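Local coordinates for protein acetaldehyde dehydrogenase (Acetylating) (Geobacillus thermoglucosidasius, PDB 5J78) that probably catalyses the reversible, NAD-dependent oxidation of acetaldehyde to acetyl-coenzyme A, taking up free coenzyme A, at residues 93-98 and 140-145; 148-153 and 438-443; 78-83 and 170-175; 62-67 and 181-186. One frame throughout, in Å; residues are numbered along the deposited sequence.

How the contacts relate
The four contacts tie helices 55-84, 89-107, 143-156 and 170-186 to one another and to the loop 438-443. Contacts 1 and 2 share helix 143-156: their centres are about 11 Å apart, and S145 OG touches L439 CD1 at 3.4 Å. Contact 1 holds an acetate ion, probably from the crystallisation liquor; its K95 touches T271, close in sequence to C273, oxidised here to 3-sulfinoalanine and probably the catalytic cysteine, so the acetate probably lies near the active site. Contact 3 lies about 10 Å from contact 1, centre to centre. Contacts 3 and 4 join the same two helices, their centres about 19 Å apart. Contact 4 reaches contact 2 through M65, whose CE lies 3.4 Å from A151 O.

Contact 1 (93-98 and 140-145); sequences TLKNLF and STNPTS. With ACT (acetate ion), chain I.
T141 faces K95 with its backbone, O lying 3.1 Å from K95 NZ. At N142 the side-chain oxygen turns to the same ammonium: K95 NZ donates to N142 OD1 at 2.8 Å, tilted slightly off the carbonyl plane, the two side chains crossing nearly at right angles. K95 NZ also forms a salt bridge with D268 and a 2.8 Å hydrogen bond to O of an acetate ion. P143 opens helix 143-156 and sets its CD beside that acetate. T144 comes next; its OG1 donates to N96 OD1 at 2.7 Å, within the carbonyl plane and on a lone pair, while N96 ND2 is held by A73 O, so the amide is fixed at both ends. S145 has OG lodged between its backbone N and carbonyl carbon (chi1 54°), which brings the hydroxyl 2.6 Å from acetate OXT; S145 N joins it at 3.0 Å. K95 CD passes 3.2 Å from S145 OG, beside the acetate. Backbone N-H, hydroxyl and lysines, with K92 as a further donor, thus converge on one carboxylate, as in an anion site at a helix N-terminus, here at the strand-to-helix turn of a beta-alpha-beta unit.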
loop_
_atom_site.group_PDB
_atom_site.type_symbol
_atom_site.label_atom_id
_atom_site.label_comp_id
_atom_site.label_asym_id
_atom_site.label_seq_id
_atom_site.Cartn_x
_atom_site.Cartn_y
_atom_site.Cartn_z
ATOM N N THR A 93 -25.383 11.733 31.686
ATOM C CA THR A 93 -26.344 10.781 32.247
ATOM C C THR A 93 -27.614 10.801 31.383
ATOM O O THR A 93 -28.178 9.758 31.063
ATOM C CB THR A 93 -26.688 11.094 33.749
ATOM O OG1 THR A 93 -25.510 10.953 34.565
ATOM C CG2 THR A 93 -27.730 10.127 34.274
ATOM N N LEU A 94 -28.045 12.002 31.014
ATOM C CA LEU A 94 -29.178 12.194 30.122
ATOM C C LEU A 94 -28.921 11.573 28.751
ATOM O O LEU A 94 -29.808 10.956 28.162
ATOM C CB LEU A 94 -29.479 13.677 29.949
ATOM C CG LEU A 94 -30.086 14.383 31.156
ATOM C CD1 LEU A 94 -30.192 15.887 30.900
ATOM C CD2 LEU A 94 -31.456 13.797 31.481
ATOM N N LYS A 95 -27.707 11.760 28.251
ATOM C CA LYS A 95 -27.291 11.158 27.000
ATOM C C LYS A 95 -27.408 9.626 27.074
ATOM O O LYS A 95 -27.927 9.009 26.147
ATOM C CB LYS A 95 -25.860 11.591 26.657
ATOM C CG LYS A 95 -25.502 11.446 25.180
ATOM C CD LYS A 95 -24.026 11.664 24.890
ATOM C CE LYS A 95 -23.528 13.058 25.293
ATOM N NZ LYS A 95 -22.035 13.116 25.048
ATOM N N ASN A 96 -26.967 9.010 28.175
ATOM C CA ASN A 96 -27.079 7.558 28.312
ATOM C C ASN A 96 -28.534 7.118 28.389
ATOM O O ASN A 96 -28.890 6.045 27.887
ATOM C CB ASN A 96 -26.321 7.042 29.548
ATOM C CG ASN A 96 -24.811 7.090 29.373
ATOM O OD1 ASN A 96 -24.301 6.989 28.263
ATOM N ND2 ASN A 96 -24.092 7.226 30.473
ATOM N N LEU A 97 -29.363 7.946 29.024
ATOM C CA LEU A 97 -30.776 7.642 29.193
ATOM C C LEU A 97 -31.507 7.787 27.859
ATOM O O LEU A 97 -32.509 7.111 27.614
ATOM C CB LEU A 97 -31.399 8.552 30.260
ATOM C CG LEU A 97 -31.026 8.273 31.722
ATOM C CD1 LEU A 97 -31.606 9.334 32.594
ATOM C CD2 LEU A 97 -31.530 6.882 32.141
ATOM N N PHE A 98 -31.001 8.666 26.997
ATOM C CA PHE A 98 -31.537 8.793 25.651
ATOM C C PHE A 98 -31.332 7.463 24.925
ATOM O O PHE A 98 -32.240 6.961 24.261
ATOM C CB PHE A 98 -30.878 9.963 24.884
ATOM C CG PHE A 98 -31.188 9.971 23.412
ATOM C CD1 PHE A 98 -32.391 10.464 22.941
ATOM C CD2 PHE A 98 -30.275 9.453 22.497
ATOM C CE1 PHE A 98 -32.688 10.443 21.559
ATOM C CE2 PHE A 98 -30.565 9.427 21.126
ATOM C CZ PHE A 98 -31.778 9.924 20.666
ATOM N N SER A 140 -14.846 9.473 21.143
ATOM C CA SER A 140 -14.454 9.864 22.503
ATOM C C SER A 140 -15.445 10.856 23.155
ATOM O O SER A 140 -15.488 10.986 24.367
ATOM C CB SER A 140 -13.056 10.478 22.468
ATOM O OG SER A 140 -13.045 11.704 21.739
ATOM N N THR A 141 -16.242 11.529 22.327
ATOM C CA THR A 141 -17.238 12.500 22.764
ATOM C C THR A 141 -18.532 11.900 23.326
ATOM O O THR A 141 -19.124 12.465 24.257
ATOM C CB THR A 141 -17.631 13.420 21.606
ATOM O OG1 THR A 141 -17.910 12.625 20.444
ATOM C CG2 THR A 141 -16.520 14.416 21.302
ATOM N N ASN A 142 -18.967 10.775 22.758
ATOM C CA ASN A 142 -20.192 10.086 23.180
ATOM C C ASN A 142 -19.893 8.619 23.439
ATOM O O ASN A 142 -20.545 7.729 22.878
ATOM C CB ASN A 142 -21.299 10.196 22.114
ATOM C CG ASN A 142 -21.484 11.602 21.594
ATOM O OD1 ASN A 142 -21.488 12.574 22.358
ATOM N ND2 ASN A 142 -21.674 11.717 20.275
ATOM N N PRO A 143 -18.889 8.351 24.276
ATOM C CA PRO A 143 -18.382 6.979 24.378
ATOM C C PRO A 143 -19.428 5.968 24.871
ATOM O O PRO A 143 -19.668 4.981 24.200
ATOM C CB PRO A 143 -17.238 7.093 25.381
ATOM C CG PRO A 143 -17.443 8.427 26.075
ATOM C CD PRO A 143 -18.163 9.291 25.142
ATOM N N THR A 144 -20.068 6.225 26.005
ATOM C CA THR A 144 -20.884 5.189 26.634
ATOM C C THR A 144 -22.285 5.140 26.022
ATOM O O THR A 144 -22.842 4.067 25.833
ATOM C CB THR A 144 -20.951 5.409 28.151
ATOM O OG1 THR A 144 -21.574 6.672 28.418
ATOM C CG2 THR A 144 -19.539 5.418 28.740
ATOM N N SER A 145 -22.826 6.296 25.650
ATOM C CA SER A 145 -24.153 6.337 25.046
ATOM C C SER A 145 -24.187 5.665 23.675
ATOM O O SER A 145 -25.203 5.045 23.321
ATOM C CB SER A 145 -24.662 7.769 24.908
ATOM O OG SER A 145 -23.757 8.598 24.213
HETATM C C ACT I . -21.582 9.898 26.777
HETATM O O ACT I . -21.026 10.964 26.455
HETATM O OXT ACT I . -21.775 9.072 25.899
HETATM C CH3 ACT I . -22.053 9.636 28.172
#

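Contact 2 (148-153 and 438-443); sequences IFKALI and SLTLGC
An ST turn at S438, where T440 N donates to S438 OG at 3.0 Å, presents its backbone to the ring of F149 on helix 143-156. The S438-L439 peptide stands edge-on over the ring, the N-H of L439 directed at its face, with L439 N 3.5 Å above the centre and S438 C nearer the rim. With CG of F149 anti to the backbone N (chi1 151°), the ring reaches out from the helix and slides past L439, whose CB touches F149 CD2 at 3.9 Å. The far end of the ring meets hydroxyls. F149 CZ approaches S438 OG at 3.2 Å, and T440 OG1 comes to the ring edge, near its plane, 3.3 Å from F149 CE2. Beside the ring, the extended chain of K150 crosses T440 at about a right angle, K150 CE passing 3.3 Å from T440 OG1. The polar ends are satisfied beyond the two segments: K150 NZ and T440 OG1 both bond T220 OG1, and S438 OG bonds V455 O. Replacing F149, an alanine here would probably leave the L439 N-H without the ring face it points at and open a gap beside the hydroxyls of S438 and T440. The contact docks the loop after helix 424-428, through its ST turn, onto a helix flanking the mixed sheet, as in the Rossmann-like nucleotide-binding domain of aldehyde dehydrogenases.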
loop_
_atom_site.group_PDB
_atom_site.type_symbol
_atom_site.label_atom_id
_atom_site.label_comp_id
_atom_site.label_asym_id
_atom_site.label_seq_id
_atom_site.Cartn_x
_atom_site.Cartn_y
_atom_site.Cartn_z
ATOM N N ILE A 148 -24.258 1.916 24.149
ATOM C CA ILE A 148 -25.599 1.485 24.535
ATOM C C ILE A 148 -26.484 1.428 23.288
ATOM O O ILE A 148 -27.140 0.422 23.019
ATOM C CB ILE A 148 -26.196 2.435 25.581
ATOM C CG1 ILE A 148 -25.431 2.320 26.910
ATOM C CG2 ILE A 148 -27.678 2.147 25.794
ATOM C CD1 ILE A 148 -25.651 3.473 27.835
ATOM N N PHE A 149 -26.474 2.519 22.532
ATOM C CA PHE A 149 -27.262 2.649 21.305
ATOM C C PHE A 149 -26.947 1.516 20.318
ATOM O O PHE A 149 -27.845 0.797 19.884
ATOM C CB PHE A 149 -27.005 4.043 20.698
ATOM C CG PHE A 149 -27.139 4.103 19.204
ATOM C CD1 PHE A 149 -28.390 3.976 18.585
ATOM C CD2 PHE A 149 -26.021 4.303 18.413
ATOM C CE1 PHE A 149 -28.502 4.020 17.189
ATOM C CE2 PHE A 149 -26.126 4.342 17.024
ATOM C CZ PHE A 149 -27.369 4.199 16.413
ATOM N N LYS A 150 -25.665 1.319 20.016
ATOM C CA LYS A 150 -25.256 0.306 19.044
ATOM C C LYS A 150 -25.496 -1.121 19.520
ATOM O O LYS A 150 -25.857 -2.006 18.725
ATOM C CB LYS A 150 -23.781 0.496 18.677
ATOM C CG LYS A 150 -23.558 1.726 17.823
ATOM C CD LYS A 150 -22.118 1.855 17.332
ATOM C CE LYS A 150 -21.996 3.051 16.395
ATOM N NZ LYS A 150 -20.610 3.299 15.915
ATOM N N ALA A 151 -25.297 -1.366 20.807
ATOM C CA ALA A 151 -25.513 -2.714 21.326
ATOM C C ALA A 151 -26.975 -3.096 21.234
ATOM O O ALA A 151 -27.292 -4.219 20.843
ATOM C CB ALA A 151 -25.030 -2.828 22.769
ATOM N N LEU A 152 -27.864 -2.171 21.600
ATOM C CA LEU A 152 -29.302 -2.423 21.506
ATOM C C LEU A 152 -29.743 -2.713 20.044
ATOM O O LEU A 152 -30.435 -3.685 19.792
ATOM C CB LEU A 152 -30.097 -1.239 22.054
ATOM C CG LEU A 152 -30.116 -1.032 23.573
ATOM C CD1 LEU A 152 -30.732 0.328 23.853
ATOM C CD2 LEU A 152 -30.857 -2.166 24.269
ATOM N N ILE A 153 -29.357 -1.865 19.090
ATOM C CA ILE A 153 -29.821 -2.072 17.713
ATOM C C ILE A 153 -29.145 -3.296 17.084
ATOM O O ILE A 153 -29.749 -3.983 16.266
ATOM C CB ILE A 153 -29.596 -0.828 16.803
ATOM C CG1 ILE A 153 -28.111 -0.488 16.603
ATOM C CG2 ILE A 153 -30.374 0.401 17.328
ATOM C CD1 ILE A 153 -27.897 0.577 15.501
ATOM N N SER A 438 -30.981 8.023 17.378
ATOM C CA SER A 438 -29.706 7.457 16.953
ATOM C C SER A 438 -28.551 8.343 17.399
ATOM O O SER A 438 -28.705 9.564 17.524
ATOM C CB SER A 438 -29.690 7.292 15.418
ATOM O OG SER A 438 -28.447 6.800 14.925
ATOM N N LEU A 439 -27.391 7.722 17.602
ATOM C CA LEU A 439 -26.142 8.461 17.784
ATOM C C LEU A 439 -25.157 8.213 16.635
ATOM O O LEU A 439 -23.960 8.469 16.761
ATOM C CB LEU A 439 -25.521 8.087 19.149
ATOM C CG LEU A 439 -26.406 8.551 20.314
ATOM C CD1 LEU A 439 -25.941 8.057 21.680
ATOM C CD2 LEU A 439 -26.505 10.056 20.322
ATOM N N THR A 440 -25.671 7.718 15.511
ATOM C CA THR A 440 -24.872 7.530 14.307
ATOM C C THR A 440 -25.657 8.151 13.184
ATOM O O THR A 440 -26.582 7.545 12.630
ATOM C CB THR A 440 -24.585 6.061 14.031
ATOM O OG1 THR A 440 -23.737 5.562 15.067
ATOM C CG2 THR A 440 -23.910 5.860 12.643
ATOM N N LEU A 441 -25.289 9.380 12.872
ATOM C CA LEU A 441 -26.054 10.209 11.956
ATOM C C LEU A 441 -25.353 10.210 10.605
ATOM O O LEU A 441 -24.294 10.799 10.451
ATOM C CB LEU A 441 -26.198 11.624 12.516
ATOM C CG LEU A 441 -27.390 11.877 13.450
ATOM C CD1 LEU A 441 -27.481 10.811 14.494
ATOM C CD2 LEU A 441 -27.342 13.274 14.115
ATOM N N GLY A 442 -25.920 9.501 9.640
ATOM C CA GLY A 442 -25.291 9.410 8.333
ATOM C C GLY A 442 -25.462 10.710 7.565
ATOM O O GLY A 442 -26.513 11.344 7.644
ATOM N N CYS A 443 -24.432 11.113 6.831
ATOM C CA CYS A 443 -24.464 12.397 6.120
ATOM C C CYS A 443 -24.630 12.248 4.611
ATOM O O CYS A 443 -24.362 13.180 3.851
ATOM C CB CYS A 443 -23.197 13.188 6.426
ATOM S SG CYS A 443 -23.162 13.725 8.195
#

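Contact 3 (78-83 and 170-175); sequences AMAVEE and AKCTAE
E83 reaches from helix 55-84 to the first turn of helix 170-186. From CB its chain runs straight out, CG anti to the backbone N (chi1 178°) and the chain extended beyond it, which delivers the carboxylate to the neighbouring helix. CD arrives 3.7 Å from K171 CB. OE1 then accepts from C172 N at 2.8 Å with an N-H...O angle of 159°, and OE2 accepts from K171 N at 2.9 Å; both oxygens use their syn lone pairs. The carboxylate therefore grips two consecutive N-H groups in a fork, at a helix start whose dipole would be expected to favour its negative charge. K171 NZ stands 4.8 Å from E83 OE2, near but not paired. A glutamine in place of E83 would probably leave one of these two N-H groups facing an amide nitrogen, without its acceptor, and remove the negative charge from the helix start. One turn back along helix 55-84, M79 CB meets C172 CB at 3.8 Å, and the M79 side chain crosses that of E175 at about a right angle, SD touching E175 CG at 3.5 Å. C172 SG nestles 3.9 Å from A80 CB. The two helices run nearly antiparallel, their local axes at 165°. Beneath them A80, C172 and T173 close on P143 of helix 143-156; T173 and A174 also touch C196 of strand 194-196, and A80 rests against K92 of helix 89-107.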
loop_
_atom_site.group_PDB
_atom_site.type_symbol
_atom_site.label_atom_id
_atom_site.label_comp_id
_atom_site.label_asym_id
_atom_site.label_seq_id
_atom_site.Cartn_x
_atom_site.Cartn_y
_atom_site.Cartn_z
ATOM N N ALA A 78 -20.162 9.269 34.723
ATOM C CA ALA A 78 -19.045 9.725 35.558
ATOM C C ALA A 78 -17.707 9.213 35.037
ATOM O O ALA A 78 -16.739 9.966 34.948
ATOM C CB ALA A 78 -19.257 9.279 37.017
ATOM N N MET A 79 -17.654 7.937 34.689
ATOM C CA MET A 79 -16.444 7.386 34.083
ATOM C C MET A 79 -16.024 8.148 32.827
ATOM O O MET A 79 -14.840 8.423 32.624
ATOM C CB MET A 79 -16.639 5.906 33.740
ATOM C CG MET A 79 -16.670 4.986 34.939
ATOM S SD MET A 79 -16.873 3.258 34.444
ATOM C CE MET A 79 -15.233 2.956 33.795
ATOM N N ALA A 80 -16.993 8.537 32.005
ATOM C CA ALA A 80 -16.677 9.165 30.728
ATOM C C ALA A 80 -16.154 10.591 30.926
ATOM O O ALA A 80 -15.170 10.998 30.288
ATOM C CB ALA A 80 -17.912 9.152 29.807
ATOM N N VAL A 81 -16.783 11.348 31.823
ATOM C CA VAL A 81 -16.305 12.699 32.113
ATOM C C VAL A 81 -14.879 12.656 32.673
ATOM O O VAL A 81 -14.024 13.440 32.245
ATOM C CB VAL A 81 -17.217 13.470 33.110
ATOM C CG1 VAL A 81 -16.599 14.849 33.423
ATOM C CG2 VAL A 81 -18.606 13.655 32.564
ATOM N N GLU A 82 -14.614 11.757 33.619
ATOM C CA GLU A 82 -13.327 11.769 34.302
ATOM C C GLU A 82 -12.226 11.294 33.364
ATOM O O GLU A 82 -11.113 11.808 33.398
ATOM C CB GLU A 82 -13.355 10.899 35.562
ATOM C CG GLU A 82 -14.393 11.322 36.598
ATOM C CD GLU A 82 -13.974 12.538 37.436
ATOM O OE1 GLU A 82 -12.960 13.195 37.116
ATOM O OE2 GLU A 82 -14.674 12.840 38.428
ATOM N N GLU A 83 -12.531 10.325 32.508
ATOM C CA GLU A 83 -11.482 9.735 31.701
ATOM C C GLU A 83 -11.160 10.657 30.526
ATOM O O GLU A 83 -9.987 10.857 30.198
ATOM C CB GLU A 83 -11.881 8.323 31.228
ATOM C CG GLU A 83 -10.835 7.662 30.328
ATOM C CD GLU A 83 -11.235 6.251 29.849
ATOM O OE1 GLU A 83 -12.441 5.913 29.887
ATOM O OE2 GLU A 83 -10.331 5.474 29.440
ATOM N N ALA A 170 -11.045 4.473 26.432
ATOM C CA ALA A 170 -11.042 3.001 26.441
ATOM C C ALA A 170 -11.746 2.361 27.642
ATOM O O ALA A 170 -12.506 1.400 27.484
ATOM C CB ALA A 170 -9.629 2.493 26.358
ATOM N N LYS A 171 -11.535 2.896 28.839
ATOM C CA LYS A 171 -12.118 2.282 30.034
ATOM C C LYS A 171 -13.637 2.466 30.147
ATOM O O LYS A 171 -14.352 1.520 30.446
ATOM C CB LYS A 171 -11.448 2.840 31.287
ATOM C CG LYS A 171 -10.021 2.354 31.489
ATOM C CD LYS A 171 -9.335 3.146 32.571
ATOM C CE LYS A 171 -7.876 2.756 32.697
ATOM N NZ LYS A 171 -6.994 3.948 32.565
ATOM N N CYS A 172 -14.147 3.668 29.913
ATOM C CA CYS A 172 -15.592 3.848 30.028
ATOM C C CYS A 172 -16.334 3.106 28.888
ATOM O O CYS A 172 -17.421 2.563 29.103
ATOM C CB CYS A 172 -15.955 5.329 30.052
ATOM S SG CYS A 172 -15.604 6.218 28.556
ATOM N N THR A 173 -15.736 3.061 27.697
ATOM C CA THR A 173 -16.324 2.325 26.560
ATOM C C THR A 173 -16.403 0.815 26.874
ATOM O O THR A 173 -17.450 0.189 26.712
ATOM C CB THR A 173 -15.512 2.568 25.236
ATOM O OG1 THR A 173 -15.421 3.975 24.978
ATOM C CG2 THR A 173 -16.197 1.907 24.024
ATOM N N ALA A 174 -15.299 0.236 27.330
ATOM C CA ALA A 174 -15.295 -1.167 27.707
ATOM C C ALA A 174 -16.263 -1.459 28.861
ATOM O O ALA A 174 -16.884 -2.515 28.878
ATOM C CB ALA A 174 -13.879 -1.609 28.068
ATOM N N GLU A 175 -16.414 -0.544 29.817
ATOM C CA GLU A 175 -17.331 -0.786 30.940
ATOM C C GLU A 175 -18.775 -0.797 30.433
ATOM O O GLU A 175 -19.581 -1.632 30.855
ATOM C CB GLU A 175 -17.140 0.266 32.060
ATOM C CG GLU A 175 -18.119 0.167 33.271
ATOM C CD GLU A 175 -18.125 -1.186 33.993
ATOM O OE1 GLU A 175 -17.201 -2.006 33.808
ATOM O OE2 GLU A 175 -19.073 -1.433 34.771
#

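Contact 4 (62-67 and 181-186); sequences VESMAN and QEAAER
S64 holds its OG anti to the backbone N (chi1 174°), which swings the hydroxyl out toward A183, while M65 has CG anti to the carbonyl carbon (chi1 -70°), which sets CG against A184 CB. Both residues belong to a close-packed helix pair in the mixed-sheet domain of the aldehyde dehydrogenase fold: helices 55-84 and 170-186 run roughly antiparallel here, their local axes 7.7 Å apart at 140°. Small residues allow that approach. A183 points its methyl toward the other helix, and A183 CB comes 3.5 Å from S64 O and 3.7 Å from M65 CA, meeting backbone as much as side chain. A184 packs next to it, its CB 3.9 Å from M65 CG, and M65 SD runs past the same methyl. M65 continues from this seam to touch A151 and L152, so helix 143-156 adjoins the pair on that side. Toward the outside, the interface turns polar. S64 OG donates to A183 O at 2.7 Å, the hydroxyl standing above the carbonyl plane rather than on a lone pair, and so one helix is pinned to a backbone oxygen of the other. R186, more exposed, folds back over its own helix, one guanidinium face lying over A183 CA toward the rim. A water completes the bridge between the segments: it accepts from R186 NH1 at 2.6 Å, lying at the edge and in the plane of the guanidinium, and donates to S64 O at 2.9 Å.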
loop_
_atom_site.group_PDB
_atom_site.type_symbol
_atom_site.label_atom_id
_atom_site.label_comp_id
_atom_site.label_asym_id
_atom_site.label_seq_id
_atom_site.Cartn_x
_atom_site.Cartn_y
_atom_site.Cartn_z
ATOM N N VAL A 62 -33.081 -7.721 24.767
ATOM C CA VAL A 62 -32.936 -6.287 24.473
ATOM C C VAL A 62 -33.464 -5.440 25.645
ATOM O O VAL A 62 -32.879 -4.400 26.010
ATOM C CB VAL A 62 -33.662 -5.911 23.170
ATOM C CG1 VAL A 62 -33.641 -4.418 22.934
ATOM C CG2 VAL A 62 -33.032 -6.672 21.946
ATOM N N GLU A 63 -34.568 -5.893 26.227
ATOM C CA GLU A 63 -35.209 -5.186 27.322
ATOM C C GLU A 63 -34.299 -5.160 28.558
ATOM O O GLU A 63 -34.142 -4.121 29.187
ATOM C CB GLU A 63 -36.548 -5.837 27.665
ATOM C CG GLU A 63 -37.182 -5.280 28.925
ATOM C CD GLU A 63 -38.497 -5.944 29.239
ATOM O OE1 GLU A 63 -38.529 -7.193 29.326
ATOM O OE2 GLU A 63 -39.494 -5.215 29.374
ATOM N N SER A 64 -33.702 -6.308 28.876
ATOM C CA SER A 64 -32.777 -6.419 29.992
ATOM C C SER A 64 -31.568 -5.511 29.783
ATOM O O SER A 64 -31.103 -4.870 30.720
ATOM C CB SER A 64 -32.328 -7.870 30.170
ATOM O OG SER A 64 -31.318 -7.979 31.164
ATOM N N MET A 65 -31.058 -5.460 28.555
ATOM C CA MET A 65 -29.946 -4.563 28.229
ATOM C C MET A 65 -30.364 -3.114 28.472
ATOM O O MET A 65 -29.644 -2.344 29.112
ATOM C CB MET A 65 -29.492 -4.741 26.773
ATOM C CG MET A 65 -28.797 -6.050 26.474
ATOM S SD MET A 65 -28.672 -6.375 24.674
ATOM C CE MET A 65 -27.630 -5.012 24.170
ATOM N N ALA A 66 -31.546 -2.747 27.982
ATOM C CA ALA A 66 -32.027 -1.379 28.153
ATOM C C ALA A 66 -32.155 -1.019 29.633
ATOM O O ALA A 66 -31.835 0.108 30.047
ATOM C CB ALA A 66 -33.349 -1.187 27.460
ATOM N N ASN A 67 -32.623 -1.980 30.427
ATOM C CA ASN A 67 -32.852 -1.737 31.846
ATOM C C ASN A 67 -31.539 -1.482 32.545
ATOM O O ASN A 67 -31.431 -0.588 33.378
ATOM C CB ASN A 67 -33.571 -2.915 32.511
ATOM C CG ASN A 67 -35.049 -2.957 32.185
ATOM O OD1 ASN A 67 -35.659 -1.928 31.885
ATOM N ND2 ASN A 67 -35.642 -4.151 32.254
ATOM N N GLN A 181 -23.294 -6.736 27.963
ATOM C CA GLN A 181 -23.155 -8.194 27.849
ATOM C C GLN A 181 -23.699 -8.924 29.075
ATOM O O GLN A 181 -24.333 -9.972 28.955
ATOM C CB GLN A 181 -21.686 -8.572 27.634
ATOM C CG GLN A 181 -21.388 -10.042 27.728
ATOM C CD GLN A 181 -21.982 -10.813 26.561
ATOM O OE1 GLN A 181 -22.268 -10.241 25.502
ATOM N NE2 GLN A 181 -22.176 -12.113 26.749
ATOM N N GLU A 182 -23.430 -8.388 30.257
ATOM C CA GLU A 182 -23.921 -9.007 31.490
ATOM C C GLU A 182 -25.440 -8.949 31.559
ATOM O O GLU A 182 -26.080 -9.920 31.944
ATOM C CB GLU A 182 -23.295 -8.333 32.716
ATOM C CG GLU A 182 -21.851 -8.748 32.874
ATOM C CD GLU A 182 -21.110 -8.028 33.979
ATOM O OE1 GLU A 182 -21.716 -7.153 34.651
ATOM O OE2 GLU A 182 -19.911 -8.354 34.165
ATOM N N ALA A 183 -26.014 -7.808 31.186
ATOM C CA ALA A 183 -27.470 -7.681 31.087
ATOM C C ALA A 183 -28.063 -8.679 30.080
ATOM O O ALA A 183 -29.120 -9.259 30.307
ATOM C CB ALA A 183 -27.837 -6.259 30.696
ATOM N N ALA A 184 -27.376 -8.871 28.964
ATOM C CA ALA A 184 -27.883 -9.745 27.922
ATOM C C ALA A 184 -27.800 -11.197 28.398
ATOM O O ALA A 184 -28.741 -11.980 28.236
ATOM C CB ALA A 184 -27.099 -9.545 26.629
ATOM N N GLU A 185 -26.682 -11.542 29.020
ATOM C CA GLU A 185 -26.506 -12.886 29.566
ATOM C C GLU A 185 -27.573 -13.250 30.602
ATOM O O GLU A 185 -28.130 -14.350 30.587
ATOM C CB GLU A 185 -25.127 -13.029 30.191
ATOM C CG GLU A 185 -24.092 -13.528 29.215
ATOM C CD GLU A 185 -22.773 -13.892 29.873
ATOM O OE1 GLU A 185 -22.771 -14.758 30.777
ATOM O OE2 GLU A 185 -21.735 -13.321 29.469
ATOM N N ARG A 186 -27.848 -12.318 31.503
ATOM C CA ARG A 186 -28.877 -12.503 32.520
ATOM C C ARG A 186 -30.217 -12.924 31.924
ATOM O O ARG A 186 -30.958 -13.693 32.531
ATOM C CB ARG A 186 -29.069 -11.209 33.313
ATOM C CG ARG A 186 -28.579 -11.244 34.750
ATOM C CD ARG A 186 -28.918 -9.940 35.476
ATOM N NE ARG A 186 -27.929 -8.899 35.192
ATOM C CZ ARG A 186 -28.201 -7.665 34.765
ATOM N NH1 ARG A 186 -29.449 -7.245 34.568
ATOM N NH2 ARG A 186 -27.200 -6.836 34.543
HETATM O O HOH W 1 -31.111 -5.564 33.535
#